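Local coordinates for protein L-lysine 6-monooxygenase (Pseudomonas syringae pv. tomato, PDB 5CQF) that probably hydroxylates the side-chain amine of L-lysine or a related amino acid, using FAD and NADPH, in siderophore biosynthesis, at residues A[86-89]-A[90-93]. Sequence-based numbering, arbitrary orientation.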
ATOM      1  N   ARG A  86      -8.368 -25.721  17.730  1.00 38.92           N
ATOM      2  CA  ARG A  86      -7.466 -25.109  18.667  1.00 40.79           C
ATOM      3  C   ARG A  86      -6.080 -24.830  18.081  1.00 39.14           C
ATOM      4  O   ARG A  86      -5.261 -24.189  18.741  1.00 38.79           O
ATOM      5  CB  ARG A  86      -7.411 -25.902  19.973  1.00 44.53           C
ATOM      6  CG  ARG A  86      -6.591 -27.170  19.992  1.00 48.60           C
ATOM      7  CD  ARG A  86      -6.976 -27.962  21.239  1.00 53.66           C
ATOM      8  NE  ARG A  86      -6.183 -29.174  21.407  1.00 57.80           N
ATOM      9  CZ  ARG A  86      -6.458 -30.359  20.860  1.00 59.88           C
ATOM     10  NH1 ARG A  86      -7.511 -30.536  20.059  1.00 61.71           N
ATOM     11  NH2 ARG A  86      -5.650 -31.378  21.092  1.00 61.08           N
ATOM     12  N   PHE A  87      -5.869 -25.215  16.818  1.00 37.84           N
ATOM     13  CA  PHE A  87      -4.601 -24.997  16.104  1.00 36.93           C
ATOM     14  C   PHE A  87      -4.594 -23.838  15.102  1.00 34.48           C
ATOM     15  O   PHE A  87      -3.661 -23.687  14.329  1.00 33.89           O
ATOM     16  CB  PHE A  87      -4.210 -26.292  15.432  1.00 37.64           C
ATOM     17  CG  PHE A  87      -4.391 -27.482  16.329  1.00 40.02           C
ATOM     18  CD1 PHE A  87      -3.580 -27.640  17.455  1.00 42.16           C
ATOM     19  CD2 PHE A  87      -5.384 -28.408  16.084  1.00 40.82           C
ATOM     20  CE1 PHE A  87      -3.738 -28.724  18.306  1.00 43.30           C
ATOM     21  CE2 PHE A  87      -5.550 -29.492  16.923  1.00 42.58           C
ATOM     22  CZ  PHE A  87      -4.728 -29.650  18.037  1.00 43.76           C
ATOM     23  N   SER A  88      -5.609 -22.989  15.168  1.00 34.15           N
ATOM     24  CA  SER A  88      -5.690 -21.809  14.318  1.00 32.82           C
ATOM     25  C   SER A  88      -4.588 -20.803  14.625  1.00 32.63           C
ATOM     26  O   SER A  88      -4.038 -20.794  15.703  1.00 33.10           O
ATOM     27  CB  SER A  88      -7.062 -21.160  14.471  1.00 32.93           C
ATOM     28  OG  SER A  88      -7.183 -20.532  15.733  1.00 34.24           O
ATOM     29  N   PHE A  89      -4.256 -19.966  13.651  1.00 32.18           N
ATOM     30  CA  PHE A  89      -3.249 -18.952  13.812  1.00 31.94           C
ATOM     31  C   PHE A  89      -3.713 -17.915  14.835  1.00 32.73           C
ATOM     32  O   PHE A  89      -2.910 -17.365  15.547  1.00 34.52           O
ATOM     33  CB  PHE A  89      -3.009 -18.268  12.471  1.00 31.90           C
ATOM     34  CG  PHE A  89      -1.776 -17.411  12.431  1.00 31.34           C
ATOM     35  CD1 PHE A  89      -0.544 -17.974  12.230  1.00 31.37           C
ATOM     36  CD2 PHE A  89      -1.851 -16.067  12.601  1.00 32.08           C
ATOM     37  CE1 PHE A  89       0.591 -17.217  12.197  1.00 30.49           C
ATOM     38  CE2 PHE A  89      -0.718 -15.275  12.546  1.00 32.01           C
ATOM     39  CZ  PHE A  89       0.515 -15.869  12.341  1.00 31.62           C
ATOM     40  N   ALA A  90      -5.005 -17.631  14.887  1.00 33.31           N
ATOM     41  CA  ALA A  90      -5.550 -16.766  15.919  1.00 34.25           C
ATOM     42  C   ALA A  90      -5.275 -17.319  17.324  1.00 34.95           C
ATOM     43  O   ALA A  90      -4.841 -16.583  18.185  1.00 35.19           O
ATOM     44  CB  ALA A  90      -7.023 -16.568  15.706  1.00 35.37           C
HETATM   45  N   MSE A  91      -5.490 -18.609  17.545  1.00 35.35           N
HETATM   46  CA  MSE A  91      -5.106 -19.239  18.802  1.00 36.70           C
HETATM   47  C   MSE A  91      -3.625 -19.206  19.044  1.00 36.33           C
HETATM   48  O   MSE A  91      -3.176 -19.086  20.176  1.00 37.20           O
HETATM   49  CB  MSE A  91      -5.478 -20.712  18.834  1.00 39.74           C
HETATM   50  CG  MSE A  91      -6.963 -20.930  18.997  1.00 43.43           C
HETATM   51 SE   MSE A  91      -7.544 -20.564  20.862  1.00 56.03          SE
HETATM   52  CE  MSE A  91      -6.879 -22.177  21.791  1.00 51.92           C
ATOM     53  N   TYR A  92      -2.826 -19.365  17.997  1.00 34.43           N
ATOM     54  CA  TYR A  92      -1.379 -19.180  18.129  1.00 34.28           C
ATOM     55  C   TYR A  92      -1.026 -17.777  18.574  1.00 34.35           C
ATOM     56  O   TYR A  92      -0.213 -17.603  19.462  1.00 36.50           O
ATOM     57  CB  TYR A  92      -0.670 -19.494  16.802  1.00 33.34           C
ATOM     58  CG  TYR A  92       0.732 -19.033  16.694  1.00 31.43           C
ATOM     59  CD1 TYR A  92       1.740 -19.651  17.381  1.00 32.15           C
ATOM     60  CD2 TYR A  92       1.042 -17.987  15.882  1.00 31.18           C
ATOM     61  CE1 TYR A  92       3.041 -19.228  17.263  1.00 32.55           C
ATOM     62  CE2 TYR A  92       2.331 -17.548  15.744  1.00 31.38           C
ATOM     63  CZ  TYR A  92       3.330 -18.178  16.427  1.00 33.13           C
ATOM     64  OH  TYR A  92       4.610 -17.703  16.244  1.00 34.85           O
ATOM     65  N   LEU A  93      -1.606 -16.767  17.955  1.00 33.85           N
ATOM     66  CA  LEU A  93      -1.242 -15.414  18.328  1.00 34.57           C
ATOM     67  C   LEU A  93      -1.661 -15.131  19.754  1.00 36.99           C
ATOM     68  O   LEU A  93      -0.959 -14.439  20.472  1.00 37.19           O
ATOM     69  CB  LEU A  93      -1.887 -14.365  17.448  1.00 32.93           C
ATOM     70  CG  LEU A  93      -1.320 -14.228  16.067  1.00 32.99           C
ATOM     71  CD1 LEU A  93      -2.081 -13.128  15.331  1.00 32.16           C
ATOM     72  CD2 LEU A  93       0.170 -13.970  16.152  1.00 32.69           C
TER
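Phe-89 and Tyr-92 run side by side from the first turn of helix 89-96, and CD2 of Tyr-92 sits over one face of the Phe-89 ring, toward its rim, 3.8 Å from CE1 of Phe-89. The two ring planes are inclined at 48°. On Phe-89, CG lies anti to the backbone N (chi1 -167°), which brings the ring alongside the helix, where CE2 also meets Leu-93 CG at 3.7 Å. This is the tight part: Tyr-117 and Phe-102 each make an edge-to-face pair with Phe-89, and the OH of the buried Tyr-92 is hydrogen-bonded to Asp-116 and Arg-98. Ser-88 is the N-cap of the helix: its OG accepts from Met-91 N at 3.1 Å, nearly straight at 165°, while its carbonyl O takes Tyr-92 N (3.0 Å), and the next helical bond runs from Leu-93 N to Phe-89 O (2.8 Å). Packing loosens toward the outer end of Met-91, a partly exposed selenomethionine: its CG still lies 3.3 Å from Ser-88 OG, but its CE, turned toward Arg-86 by two successive bends, stays 4.2 Å from Arg-86 CB. Pro-83 and Arg-84 of a neighbouring subunit pack against Met-91 and Arg-86, respectively.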